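Local coordinates for TfuA domain-containing protein (Methanosarcina acetivorans, PDB 6XP8) that takes part in peptide backbone thioamidation, probably working together with a YcaO enzyme, at residues A[158-161]-A[162-165]; A[170-173]-A[174-178]; A[177-180]-A[181-185]. One frame throughout, in Å; residues are numbered along the deposited sequence.

The three contacts follow one another along the helical part of the chain, on the same side of its centre and about 15, 26 and 28 Å from it (centre to centre). Interaction 1 is the turn that leads from helix 146-157 into helix 166-175; interaction 2 is the last turns of that second helix, and interaction 3 the start of helix 181-193. Interactions 1 and 2 meet where T159 OG1 lies 4.2 Å from E172 OE1. Interactions 2 and 3 share G177 and L178, and their centres are about 7 Å apart; I179 CG2 sits 3.9 Å from G174 N, and T170 CG2 is 3.7 Å from G184 O. Interactions 1 and 3 do not touch.

Interaction 1. Residues A[158-161]-A[162-165]; sequences NTYY and PDRS
P162 pushes its CD carbon in between the rings of Y160 and Y161, giving each tyrosine a CH-pi contact over one face. The Y160 ring is met almost squarely: CD stands 3.3 Å from its centroid and only 4° off the ring normal. Over the Y161 ring the same carbon is 3.5 Å from the centroid and shifted toward the rim. Y160 CG is anti to the backbone N (chi1 175°), whereas Y161 CG stands between N and the carbonyl carbon (chi1 75°), which folds its ring back along the P162 N-CD bond. D163 turns its carboxylate perpendicular to the Y160 ring, with OD2 4.1 Å from CD2 near the ring plane. Behind the rings the chain makes a short 3-10 turn, closed by D163 N to Y160 O (2.8 Å) and R164 N to Y161 O (3.0 Å). T159 lays its CG2 methyl against R164 CG at 3.9 Å, while its OG1 bonds back to L155 O. The R164 chain, extended from CG to NE, runs past T159 and presents one guanidinium face to Y161 CA. Its NE bonds to A156 O at the end of helix 146-157, and NH2 forms a salt bridge with D110. The chemistry thus splits in two: electron-rich ring faces take up the proline CH, while the buried arginine's charge is met by the helix-end carbonyl of A156 and the carboxylate of D110.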
# COMPACT_ATOMS: atom_id res chain seq x y z
N ASN A 158 -14.81 4.87 8.91
CA ASN A 158 -15.86 5.83 8.56
C ASN A 158 -15.37 7.26 8.26
O ASN A 158 -16.15 8.22 8.29
CB ASN A 158 -16.93 5.83 9.65
CG ASN A 158 -17.83 4.63 9.55
OD1 ASN A 158 -18.63 4.50 8.61
ND2 ASN A 158 -17.71 3.72 10.51
N THR A 159 -14.09 7.37 7.93
CA THR A 159 -13.48 8.65 7.54
C THR A 159 -13.11 8.60 6.07
O THR A 159 -12.45 7.65 5.61
CB THR A 159 -12.24 8.95 8.42
OG1 THR A 159 -12.65 9.02 9.79
CG2 THR A 159 -11.57 10.28 8.04
N TYR A 160 -13.55 9.63 5.33
CA TYR A 160 -13.16 9.85 3.93
C TYR A 160 -11.62 9.87 3.83
O TYR A 160 -10.98 10.62 4.56
CB TYR A 160 -13.79 11.16 3.43
CG TYR A 160 -13.39 11.60 2.04
CD1 TYR A 160 -13.51 10.73 0.94
CD2 TYR A 160 -12.94 12.90 1.81
CE1 TYR A 160 -13.16 11.14 -0.34
CE2 TYR A 160 -12.59 13.32 0.53
CZ TYR A 160 -12.70 12.44 -0.54
OH TYR A 160 -12.33 12.86 -1.79
N TYR A 161 -11.05 9.02 2.98
CA TYR A 161 -9.61 8.71 3.06
C TYR A 161 -8.64 9.91 3.02
O TYR A 161 -7.66 9.90 3.75
CB TYR A 161 -9.17 7.55 2.13
CG TYR A 161 -9.08 7.92 0.67
CD1 TYR A 161 -7.91 8.47 0.13
CD2 TYR A 161 -10.17 7.72 -0.19
CE1 TYR A 161 -7.83 8.83 -1.20
CE2 TYR A 161 -10.09 8.07 -1.53
CZ TYR A 161 -8.92 8.62 -2.03
OH TYR A 161 -8.85 8.97 -3.36
N PRO A 162 -8.91 10.96 2.20
CA PRO A 162 -8.01 12.12 2.26
C PRO A 162 -7.95 12.82 3.62
O PRO A 162 -7.00 13.56 3.87
CB PRO A 162 -8.59 13.07 1.20
CG PRO A 162 -9.20 12.14 0.21
CD PRO A 162 -9.87 11.13 1.09
N ASP A 163 -8.94 12.57 4.48
CA ASP A 163 -8.98 13.10 5.85
C ASP A 163 -8.44 12.14 6.92
O ASP A 163 -8.42 12.49 8.11
CB ASP A 163 -10.41 13.52 6.21
CG ASP A 163 -10.96 14.64 5.33
OD1 ASP A 163 -10.18 15.34 4.65
OD2 ASP A 163 -12.20 14.81 5.33
N ARG A 164 -8.03 10.94 6.51
CA ARG A 164 -7.43 9.96 7.42
C ARG A 164 -6.02 10.38 7.80
O ARG A 164 -5.12 10.41 6.95
CB ARG A 164 -7.41 8.55 6.80
CG ARG A 164 -8.72 7.80 6.91
CD ARG A 164 -8.65 6.46 6.18
NE ARG A 164 -9.98 5.86 6.13
CZ ARG A 164 -10.41 4.98 5.22
NH1 ARG A 164 -9.62 4.58 4.23
NH2 ARG A 164 -11.65 4.52 5.31
N SER A 165 -5.84 10.74 9.07
CA SER A 165 -4.52 11.03 9.64
C SER A 165 -4.55 10.69 11.12
O SER A 165 -5.63 10.65 11.72
CB SER A 165 -4.12 12.50 9.43
OG SER A 165 -4.91 13.38 10.22

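Interaction 2. Residues A[170-173]-A[174-178]; sequences TKEG and GKKGL
K171 and K175, one helical turn apart, run side by side in the same direction, and E172 and K176 do likewise at the end of helix 166-175. E172 CG is anti to its backbone N (chi1 -169°), but K176 CG stands beside N (chi1 -73°), and this opposed choice brings the two chains alongside each other. E172 CG touches K176 CD at 3.9 Å, and OE2 comes within 3.4 Å of K176 CE. The lysine bends only at its last torsion, which leaves NZ 4.6 Å from OE2, beyond a salt bridge. In the other pair both chains are extended, and K175 NZ rests against K171 CE at 3.5 Å, the two NZ atoms being 4.4 Å apart. E172 also leans on L155 of helix 146-157, so an alanine here would probably take away part of the packing on that leucine and leave the K176 ammonium without its neighbouring negative charge. The helix ends in a Schellman motif: L178 N reaches back to G173 O (2.8 Å) and G177 N to G174 O (3.2 Å), the turn passing through G177 at a positive phi of 68°. L178 then folds its CD1 methyl over G173 CA at 4.0 Å and packs on A151 and L155. The outer surface therefore carries more positive than negative charge, with E172 likely to offset K176 through space, while apolar L178 covers the bare glycine backbone.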
# COMPACT_ATOMS: atom_id res chain seq x y z
N THR A 170 -7.17 11.13 16.32
CA THR A 170 -7.10 11.40 17.77
C THR A 170 -7.90 12.65 18.16
O THR A 170 -8.50 12.68 19.24
CB THR A 170 -5.66 11.50 18.31
OG1 THR A 170 -4.92 12.48 17.57
CG2 THR A 170 -4.95 10.14 18.22
N LYS A 171 -7.91 13.65 17.28
CA LYS A 171 -8.66 14.90 17.49
C LYS A 171 -10.17 14.64 17.47
O LYS A 171 -10.86 15.03 18.42
CB LYS A 171 -8.25 15.95 16.44
CG LYS A 171 -8.83 17.34 16.63
CD LYS A 171 -8.14 18.31 15.68
CE LYS A 171 -8.95 19.57 15.48
NZ LYS A 171 -8.30 20.49 14.51
N GLU A 172 -10.65 13.98 16.42
CA GLU A 172 -12.07 13.64 16.26
C GLU A 172 -12.51 12.60 17.30
O GLU A 172 -13.63 12.67 17.81
CB GLU A 172 -12.36 13.14 14.84
CG GLU A 172 -13.84 13.01 14.50
CD GLU A 172 -14.13 12.68 13.04
OE1 GLU A 172 -13.20 12.36 12.27
OE2 GLU A 172 -15.32 12.73 12.67
N GLY A 173 -11.62 11.65 17.59
CA GLY A 173 -11.82 10.67 18.66
C GLY A 173 -12.10 11.32 20.00
O GLY A 173 -13.05 10.94 20.69
N GLY A 174 -11.28 12.31 20.35
CA GLY A 174 -11.44 13.11 21.57
C GLY A 174 -12.73 13.92 21.58
O GLY A 174 -13.44 13.95 22.60
N LYS A 175 -13.04 14.56 20.45
CA LYS A 175 -14.27 15.35 20.28
C LYS A 175 -15.55 14.51 20.38
O LYS A 175 -16.58 15.01 20.84
CB LYS A 175 -14.24 16.11 18.95
CG LYS A 175 -13.32 17.32 18.93
CD LYS A 175 -13.39 18.01 17.57
CE LYS A 175 -12.39 19.15 17.47
NZ LYS A 175 -12.38 19.72 16.10
N LYS A 176 -15.47 13.26 19.93
CA LYS A 176 -16.61 12.33 19.96
C LYS A 176 -16.68 11.48 21.24
O LYS A 176 -17.53 10.59 21.35
CB LYS A 176 -16.59 11.43 18.72
CG LYS A 176 -16.99 12.13 17.43
CD LYS A 176 -16.84 11.20 16.23
CE LYS A 176 -17.56 11.74 15.01
NZ LYS A 176 -19.02 11.41 15.03
N GLY A 177 -15.79 11.76 22.19
CA GLY A 177 -15.74 11.07 23.49
C GLY A 177 -15.31 9.61 23.42
O GLY A 177 -15.76 8.78 24.22
N LEU A 178 -14.44 9.31 22.46
CA LEU A 178 -13.96 7.94 22.23
C LEU A 178 -12.68 7.62 23.00
O LEU A 178 -12.34 6.45 23.18
CB LEU A 178 -13.75 7.68 20.73
CG LEU A 178 -14.87 8.02 19.73
CD1 LEU A 178 -14.39 7.64 18.34
CD2 LEU A 178 -16.19 7.33 20.05

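Interaction 3. Residues A[177-180]-A[181-185]; sequences GLIP and KEKGK
A chi1 of -168° swings I179 CG1 across toward K183, and chi2 at 163° carries CD1 on over the backbone of G184; this is the N-terminal end of helix 181-193, entered through P180 at its N-cap. The link before it begins at G177, where a Schellman motif finishes helix 166-175, so the two helices are joined by a very short connection. I179 and K183 cross at about a right angle. CG1 of the isoleucine lies 4.1 Å from K183 CB, and its CD1 comes as near, 4.1 Å, to G184 N. The isoleucine thus lies against the helix backbone at buried G184, where a CB would be crowded by K181 O. On the outer side P180 adds a second apolar touch: its CB meets K183 CB at 4.0 Å. Beyond its CB K183 leads away, with CG anti to the backbone N and the rest extended, until NZ forms a salt bridge with E148 of helix 146-157. I179 and P180 also pack on E148, so the same glutamate is covered by the link and paired with the first helical turn. Both residues thus lie against helix 146-157. The proline ring has no polar atom with which to cap the new helix by its side chain. Its carbonyl instead starts the helical bonding: P180 O takes G184 N at 2.8 Å, the donor lying in the carbonyl plane with a C=O...N angle of 158°.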
# COMPACT_ATOMS: atom_id res chain seq x y z
N GLY A 177 -15.79 11.76 22.19
CA GLY A 177 -15.74 11.07 23.49
C GLY A 177 -15.31 9.61 23.42
O GLY A 177 -15.76 8.78 24.22
N LEU A 178 -14.44 9.31 22.46
CA LEU A 178 -13.96 7.94 22.23
C LEU A 178 -12.68 7.62 23.00
O LEU A 178 -12.34 6.45 23.18
CB LEU A 178 -13.75 7.68 20.73
CG LEU A 178 -14.87 8.02 19.73
CD1 LEU A 178 -14.39 7.64 18.34
CD2 LEU A 178 -16.19 7.33 20.05
N ILE A 179 -11.99 8.67 23.46
CA ILE A 179 -10.71 8.55 24.16
C ILE A 179 -10.48 9.83 24.99
O ILE A 179 -10.84 10.93 24.54
CB ILE A 179 -9.53 8.28 23.15
CG1 ILE A 179 -8.24 7.88 23.88
CG2 ILE A 179 -9.34 9.44 22.17
CD1 ILE A 179 -7.19 7.21 23.01
N PRO A 180 -9.93 9.71 26.23
CA PRO A 180 -9.52 10.92 26.95
C PRO A 180 -8.47 11.68 26.15
O PRO A 180 -7.63 11.06 25.49
CB PRO A 180 -8.92 10.37 28.24
CG PRO A 180 -9.63 9.08 28.46
CD PRO A 180 -9.83 8.50 27.08
N LYS A 181 -8.53 13.01 26.21
CA LYS A 181 -7.65 13.86 25.39
C LYS A 181 -6.16 13.73 25.73
O LYS A 181 -5.33 13.78 24.83
CB LYS A 181 -8.13 15.32 25.40
CG LYS A 181 -9.36 15.52 24.53
CD LYS A 181 -9.89 16.94 24.56
CE LYS A 181 -11.25 16.99 23.87
NZ LYS A 181 -11.98 18.27 24.12
N GLU A 182 -5.83 13.55 27.01
CA GLU A 182 -4.44 13.33 27.41
C GLU A 182 -3.91 11.98 26.92
O GLU A 182 -2.76 11.88 26.48
CB GLU A 182 -4.25 13.47 28.93
CG GLU A 182 -4.34 14.91 29.43
CD GLU A 182 -3.22 15.79 28.90
OE1 GLU A 182 -2.08 15.68 29.41
OE2 GLU A 182 -3.49 16.60 27.99
N LYS A 183 -4.77 10.96 26.99
CA LYS A 183 -4.49 9.63 26.45
C LYS A 183 -4.37 9.69 24.92
O LYS A 183 -3.55 8.97 24.34
CB LYS A 183 -5.57 8.64 26.88
CG LYS A 183 -5.08 7.21 27.01
CD LYS A 183 -6.15 6.28 27.55
CE LYS A 183 -5.60 4.88 27.73
NZ LYS A 183 -6.65 3.88 28.04
N GLY A 184 -5.18 10.54 24.30
CA GLY A 184 -5.11 10.82 22.87
C GLY A 184 -3.78 11.42 22.44
O GLY A 184 -3.26 11.06 21.38
N LYS A 185 -3.24 12.31 23.26
CA LYS A 185 -1.94 12.96 23.00
C LYS A 185 -0.78 11.98 23.06
O LYS A 185 0.12 12.03 22.21
CB LYS A 185 -1.71 14.12 23.98
CG LYS A 185 -2.52 15.37 23.65
CD LYS A 185 -2.39 16.43 24.73
CE LYS A 185 -3.48 17.49 24.62
NZ LYS A 185 -3.41 18.30 23.37